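Local coordinates for rhamnose ABC transporter, periplasmic rhamnose-binding protein (Kribbella flavida, PDB 4KVF) that probably binds a carbohydrate such as rhamnose outside the cell membrane as the solute-binding component of an ABC transporter, at residues Gly218-Tyr223 against Lys227-Pro232; Ala239-Val244 against Gly271-Phe276. All blocks are in the same frame, centred on the assembly; numbering follows the deposited sequence.

Contact 1 of 2, residues Gly218-Tyr223 against Lys227-Pro232; sequences GLLQSY and KVIVSP
Ile229 reaches from its strand to Leu219 and Leu220 on the helix that comes just before it in the chain. The contact is apolar and small, with 122 Å² buried in all. The CB of Ile229 points at the helix, but no helix atom lies close to it. At CB the side chain divides. CG2 lies anti to the backbone N and comes within 4.3 Å of Leu219 CD1. CG1 lies beside the backbone N (chi1 -62°), and it leads on to CD1 in an extended chain (chi2 -177°). The two torsions together put CD1 at the tip, against both leucines. There CD1 lies 4.0 Å from Leu220 CG and 4.3 Å from Leu219 CD1. Ile229 CD1 thus rests on the isobutyl end of Leu220, nearest its CG, and beside a methyl of Leu219. The side chains of Leu220 and Ile229 cross obliquely, without running alongside each other. The backbones stay well apart, with 8.3 Å between Leu219 CA and Ile229 CA.

The helix ends soon after the two leucines. Gly218 O accepts from Ser222 N and, at 2.6 Å, from Ser222 OG. The two donors come from opposite faces of the carbonyl plane. Tyr223 is the first residue to leave helical angles.

This is the helix-to-strand half of a beta-alpha-beta crossover in a periplasmic binding protein domain. The helix 209-222 covers one face of the parallel sheet. Leu219 also packs on Ala203 of strand 197-204 and on Ala167 of strand 164-170, while Leu220 touches Tyr249 and Val253. Ile229 leans on Leu169 next door. Val228 and Val230 instead meet helix 145-159, so strand 226-231 is sandwiched between helices 209-222 and 145-159.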
loop_
_atom_site.group_PDB
_atom_site.type_symbol
_atom_site.label_atom_id
_atom_site.label_comp_id
_atom_site.label_asym_id
_atom_site.label_seq_id
_atom_site.Cartn_x
_atom_site.Cartn_y
_atom_site.Cartn_z
ATOM N N GLY A 218 -23.220 -6.243 -14.226
ATOM C CA GLY A 218 -24.472 -5.899 -13.581
ATOM C C GLY A 218 -24.629 -4.407 -13.356
ATOM O O GLY A 218 -25.722 -3.861 -13.513
ATOM N N LEU A 219 -23.541 -3.741 -12.986
ATOM C CA LEU A 219 -23.592 -2.298 -12.746
ATOM C C LEU A 219 -23.944 -1.555 -14.024
ATOM O O LEU A 219 -24.792 -0.656 -14.034
ATOM C CB LEU A 219 -22.257 -1.778 -12.191
ATOM C CG LEU A 219 -21.940 -2.096 -10.725
ATOM C CD1 LEU A 219 -20.504 -1.702 -10.379
ATOM C CD2 LEU A 219 -22.928 -1.387 -9.807
ATOM N N LEU A 220 -23.305 -1.951 -15.115
ATOM C CA LEU A 220 -23.495 -1.259 -16.382
ATOM C C LEU A 220 -24.881 -1.460 -16.979
ATOM O O LEU A 220 -25.403 -0.580 -17.674
ATOM C CB LEU A 220 -22.412 -1.676 -17.372
ATOM C CG LEU A 220 -21.076 -1.051 -16.973
ATOM C CD1 LEU A 220 -19.920 -1.642 -17.761
ATOM C CD2 LEU A 220 -21.163 0.445 -17.200
ATOM N N GLN A 221 -25.476 -2.618 -16.718
ATOM C CA GLN A 221 -26.825 -2.895 -17.203
ATOM C C GLN A 221 -27.862 -2.166 -16.353
ATOM O O GLN A 221 -28.877 -1.697 -16.865
ATOM C CB GLN A 221 -27.105 -4.403 -17.224
ATOM C CG GLN A 221 -26.348 -5.159 -18.308
ATOM C CD GLN A 221 -26.618 -6.657 -18.285
ATOM O OE1 GLN A 221 -27.536 -7.125 -17.608
ATOM N NE2 GLN A 221 -25.814 -7.418 -19.027
ATOM N N SER A 222 -27.586 -2.056 -15.058
ATOM C CA SER A 222 -28.529 -1.449 -14.127
ATOM C C SER A 222 -28.509 0.080 -14.163
ATOM O O SER A 222 -29.532 0.717 -13.940
ATOM C CB SER A 222 -28.256 -1.949 -12.712
ATOM O OG SER A 222 -28.171 -3.360 -12.709
ATOM N N TYR A 223 -27.348 0.660 -14.452
ATOM C CA TYR A 223 -27.208 2.118 -14.498
ATOM C C TYR A 223 -26.720 2.608 -15.869
ATOM O O TYR A 223 -25.530 2.838 -16.065
ATOM C CB TYR A 223 -26.291 2.604 -13.355
ATOM C CG TYR A 223 -26.850 2.230 -11.999
ATOM C CD1 TYR A 223 -27.765 3.055 -11.355
ATOM C CD2 TYR A 223 -26.514 1.026 -11.387
ATOM C CE1 TYR A 223 -28.301 2.710 -10.123
ATOM C CE2 TYR A 223 -27.047 0.672 -10.152
ATOM C CZ TYR A 223 -27.947 1.521 -9.532
ATOM O OH TYR A 223 -28.490 1.192 -8.317
ATOM N N LYS A 227 -21.024 6.788 -15.442
ATOM C CA LYS A 227 -19.824 7.339 -16.066
ATOM C C LYS A 227 -18.539 6.618 -15.651
ATOM O O LYS A 227 -17.620 6.464 -16.446
ATOM C CB LYS A 227 -19.692 8.839 -15.769
ATOM C CG LYS A 227 -20.578 9.732 -16.625
ATOM C CD LYS A 227 -19.934 11.101 -16.800
ATOM C CE LYS A 227 -20.913 12.137 -17.328
ATOM N NZ LYS A 227 -20.345 13.516 -17.221
ATOM N N VAL A 228 -18.459 6.211 -14.390
ATOM C CA VAL A 228 -17.232 5.623 -13.873
ATOM C C VAL A 228 -17.544 4.480 -12.931
ATOM O O VAL A 228 -18.416 4.604 -12.079
ATOM C CB VAL A 228 -16.389 6.658 -13.083
ATOM C CG1 VAL A 228 -15.015 6.091 -12.761
ATOM C CG2 VAL A 228 -16.245 7.964 -13.869
ATOM N N ILE A 229 -16.828 3.371 -13.087
ATOM C CA ILE A 229 -16.795 2.341 -12.065
ATOM C C ILE A 229 -15.462 2.494 -11.355
ATOM O O ILE A 229 -14.417 2.489 -12.006
ATOM C CB ILE A 229 -16.876 0.925 -12.662
ATOM C CG1 ILE A 229 -18.205 0.737 -13.400
ATOM C CG2 ILE A 229 -16.699 -0.115 -11.562
ATOM C CD1 ILE A 229 -18.409 -0.648 -13.969
ATOM N N VAL A 230 -15.498 2.638 -10.029
ATOM C CA VAL A 230 -14.290 2.742 -9.216
ATOM C C VAL A 230 -14.146 1.432 -8.454
ATOM O O VAL A 230 -15.018 1.081 -7.669
ATOM C CB VAL A 230 -14.402 3.881 -8.157
ATOM C CG1 VAL A 230 -13.126 3.985 -7.327
ATOM C CG2 VAL A 230 -14.721 5.221 -8.818
ATOM N N SER A 231 -13.066 0.695 -8.689
ATOM C CA SER A 231 -12.893 -0.592 -8.017
ATOM C C SER A 231 -11.615 -0.599 -7.202
ATOM O O SER A 231 -10.529 -0.779 -7.757
ATOM C CB SER A 231 -12.880 -1.725 -9.049
ATOM O OG SER A 231 -12.979 -2.990 -8.416
ATOM N N PRO A 232 -11.738 -0.392 -5.878
ATOM C CA PRO A 232 -10.578 -0.332 -4.985
ATOM C C PRO A 232 -10.140 -1.731 -4.569
ATOM O O PRO A 232 -10.053 -2.048 -3.385
ATOM C CB PRO A 232 -11.109 0.457 -3.787
ATOM C CG PRO A 232 -12.567 0.072 -3.724
ATOM C CD PRO A 232 -12.999 -0.065 -5.182
#

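Contact 2 of 2, residues Ala239-Val244 against Gly271-Phe276; sequences AASRYV and GTVKKF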
loop_
_atom_site.group_PDB
_atom_site.type_symbol
_atom_site.label_atom_id
_atom_site.label_comp_id
_atom_site.label_asym_id
_atom_site.label_seq_id
_atom_site.Cartn_x
_atom_site.Cartn_y
_atom_site.Cartn_z
ATOM N N ALA A 239 -11.044 -7.242 -13.395
ATOM C CA ALA A 239 -12.212 -7.937 -13.910
ATOM C C ALA A 239 -13.167 -6.961 -14.590
ATOM O O ALA A 239 -13.740 -7.274 -15.630
ATOM C CB ALA A 239 -12.921 -8.683 -12.804
ATOM N N ALA A 240 -13.329 -5.777 -14.006
ATOM C CA ALA A 240 -14.184 -4.764 -14.623
ATOM C C ALA A 240 -13.615 -4.308 -15.957
ATOM O O ALA A 240 -14.346 -4.154 -16.930
ATOM C CB ALA A 240 -14.380 -3.575 -13.692
ATOM N N SER A 241 -12.300 -4.101 -15.997
ATOM C CA SER A 241 -11.628 -3.688 -17.221
ATOM C C SER A 241 -11.769 -4.749 -18.292
ATOM O O SER A 241 -12.011 -4.441 -19.467
ATOM C CB SER A 241 -10.148 -3.431 -16.951
ATOM O OG SER A 241 -9.999 -2.463 -15.934
ATOM N N ARG A 242 -11.617 -6.005 -17.888
ATOM C CA ARG A 242 -11.736 -7.102 -18.837
ATOM C C ARG A 242 -13.144 -7.155 -19.416
ATOM O O ARG A 242 -13.320 -7.415 -20.602
ATOM C CB ARG A 242 -11.361 -8.444 -18.204
ATOM C CG ARG A 242 -11.266 -9.579 -19.218
ATOM C CD ARG A 242 -10.745 -10.861 -18.593
ATOM N NE ARG A 242 -11.708 -11.461 -17.676
ATOM C CZ ARG A 242 -11.614 -11.410 -16.354
ATOM N NH1 ARG A 242 -12.543 -11.986 -15.605
ATOM N NH2 ARG A 242 -10.593 -10.784 -15.776
ATOM N N TYR A 243 -14.149 -6.901 -18.582
ATOM C CA TYR A 243 -15.512 -6.854 -19.098
ATOM C C TYR A 243 -15.695 -5.680 -20.048
ATOM O O TYR A 243 -16.174 -5.846 -21.161
ATOM C CB TYR A 243 -16.567 -6.756 -17.997
ATOM C CG TYR A 243 -17.923 -6.484 -18.602
ATOM C CD1 TYR A 243 -18.577 -7.462 -19.324
ATOM C CD2 TYR A 243 -18.529 -5.238 -18.489
ATOM C CE1 TYR A 243 -19.807 -7.222 -19.906
ATOM C CE2 TYR A 243 -19.766 -4.986 -19.075
ATOM C CZ TYR A 243 -20.399 -5.983 -19.777
ATOM O OH TYR A 243 -21.629 -5.750 -20.358
ATOM N N VAL A 244 -15.341 -4.484 -19.589
ATOM C CA VAL A 244 -15.527 -3.284 -20.400
ATOM C C VAL A 244 -14.764 -3.356 -21.728
ATOM O O VAL A 244 -15.291 -2.967 -22.771
ATOM C CB VAL A 244 -15.190 -2.006 -19.599
ATOM C CG1 VAL A 244 -15.152 -0.791 -20.504
ATOM C CG2 VAL A 244 -16.222 -1.813 -18.491
ATOM N N GLY A 271 -6.502 1.226 -24.092
ATOM C CA GLY A 271 -7.365 2.388 -23.943
ATOM C C GLY A 271 -8.591 2.215 -23.055
ATOM O O GLY A 271 -9.418 3.123 -22.947
ATOM N N THR A 272 -8.723 1.057 -22.419
ATOM C CA THR A 272 -9.877 0.809 -21.557
ATOM C C THR A 272 -9.748 1.611 -20.269
ATOM O O THR A 272 -10.722 2.191 -19.772
ATOM C CB THR A 272 -10.013 -0.685 -21.207
ATOM O OG1 THR A 272 -10.179 -1.440 -22.413
ATOM C CG2 THR A 272 -11.211 -0.917 -20.296
ATOM N N VAL A 273 -8.537 1.627 -19.722
ATOM C CA VAL A 273 -8.265 2.348 -18.484
ATOM C C VAL A 273 -7.262 3.463 -18.750
ATOM O O VAL A 273 -6.215 3.236 -19.363
ATOM C CB VAL A 273 -7.720 1.401 -17.404
ATOM C CG1 VAL A 273 -7.264 2.187 -16.180
ATOM C CG2 VAL A 273 -8.778 0.372 -17.036
ATOM N N LYS A 274 -7.595 4.671 -18.310
ATOM C CA LYS A 274 -6.720 5.817 -18.531
ATOM C C LYS A 274 -5.877 6.113 -17.304
ATOM O O LYS A 274 -4.720 6.525 -17.419
ATOM C CB LYS A 274 -7.532 7.046 -18.952
ATOM C CG LYS A 274 -8.242 6.854 -20.294
ATOM C CD LYS A 274 -8.767 8.161 -20.870
ATOM C CE LYS A 274 -10.268 8.294 -20.659
ATOM N NZ LYS A 274 -10.805 9.537 -21.282
ATOM N N LYS A 275 -6.451 5.872 -16.132
ATOM C CA LYS A 275 -5.790 6.207 -14.885
ATOM C C LYS A 275 -6.254 5.246 -13.793
ATOM O O LYS A 275 -7.426 4.866 -13.750
ATOM C CB LYS A 275 -6.152 7.643 -14.498
ATOM C CG LYS A 275 -5.056 8.425 -13.799
ATOM C CD LYS A 275 -5.505 9.859 -13.517
ATOM C CE LYS A 275 -4.639 10.884 -14.247
ATOM N NZ LYS A 275 -4.711 12.229 -13.598
ATOM N N PHE A 276 -5.322 4.830 -12.941
ATOM C CA PHE A 276 -5.650 4.112 -11.711
ATOM C C PHE A 276 -4.526 4.367 -10.710
ATOM O O PHE A 276 -3.525 4.993 -11.054
ATOM C CB PHE A 276 -5.907 2.605 -11.954
ATOM C CG PHE A 276 -4.672 1.802 -12.320
ATOM C CD1 PHE A 276 -4.285 1.651 -13.643
ATOM C CD2 PHE A 276 -3.926 1.166 -11.337
ATOM C CE1 PHE A 276 -3.155 0.912 -13.977
ATOM C CE2 PHE A 276 -2.801 0.422 -11.661
ATOM C CZ PHE A 276 -2.416 0.293 -12.991
#
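Thr272 and Val273 sit just past a Schellman motif that ends helix 261-269, and they pack against Ser241 and Val244 of helix 234-245. Thr272 makes its contact through CG2. The chi1 of -60° turns this methyl away from the residue's own N and toward the helix, 3.7 Å from Ser241 O and 3.9 Å from Val244 CG1. One methyl thus meets both the backbone and a side chain of the helix. Val273 uses CG2 and meets Ser241 alone of the helix residues.

The polar ends are held by other partners. Ser241 OG turns back beside its own backbone N (chi1 -57°) and hydrogen-bonds Ile237 O, one turn earlier. Thr272 OG1 bonds Asp270 OD1. Gly271 turns the chain with a positive phi of 90°, an angle that suits glycine.

Farther out, Ile255 of strand 254-257 packs on Ser241, Val244 and Val273. Met264 of helix 261-269 touches Ser241 and Val273. Val273 is also tied by its backbone to Tyr267. The contact joins helix 234-245 to the loop that follows helix 261-269, beside strand 254-257. At its tightest point Ser241 OG is 3.3 Å from Val273 CG2, a close oxygen-to-methyl approach.

Overall arrangement
From the N terminus, the chain runs along helix 209-222, turns through three residues and returns as strand 226-231. Contact 1 closes that short loop. The strand leads straight into helix 234-245, where contact 2 begins. Contact 2 closes a longer loop of 26 residues, which holds strand 254-257 and helix 261-269. The two contacts follow in series and neither nests in the other. The centres of contact 1 and contact 2 lie about 11 Å apart, and the two still touch. Leu220 CD1 lies 3.6 Å from Tyr243 CE2 and 3.8 Å from Val244 CG2. Together they link helix 209-222, through helix 234-245, to the loop ahead of strand 276-278.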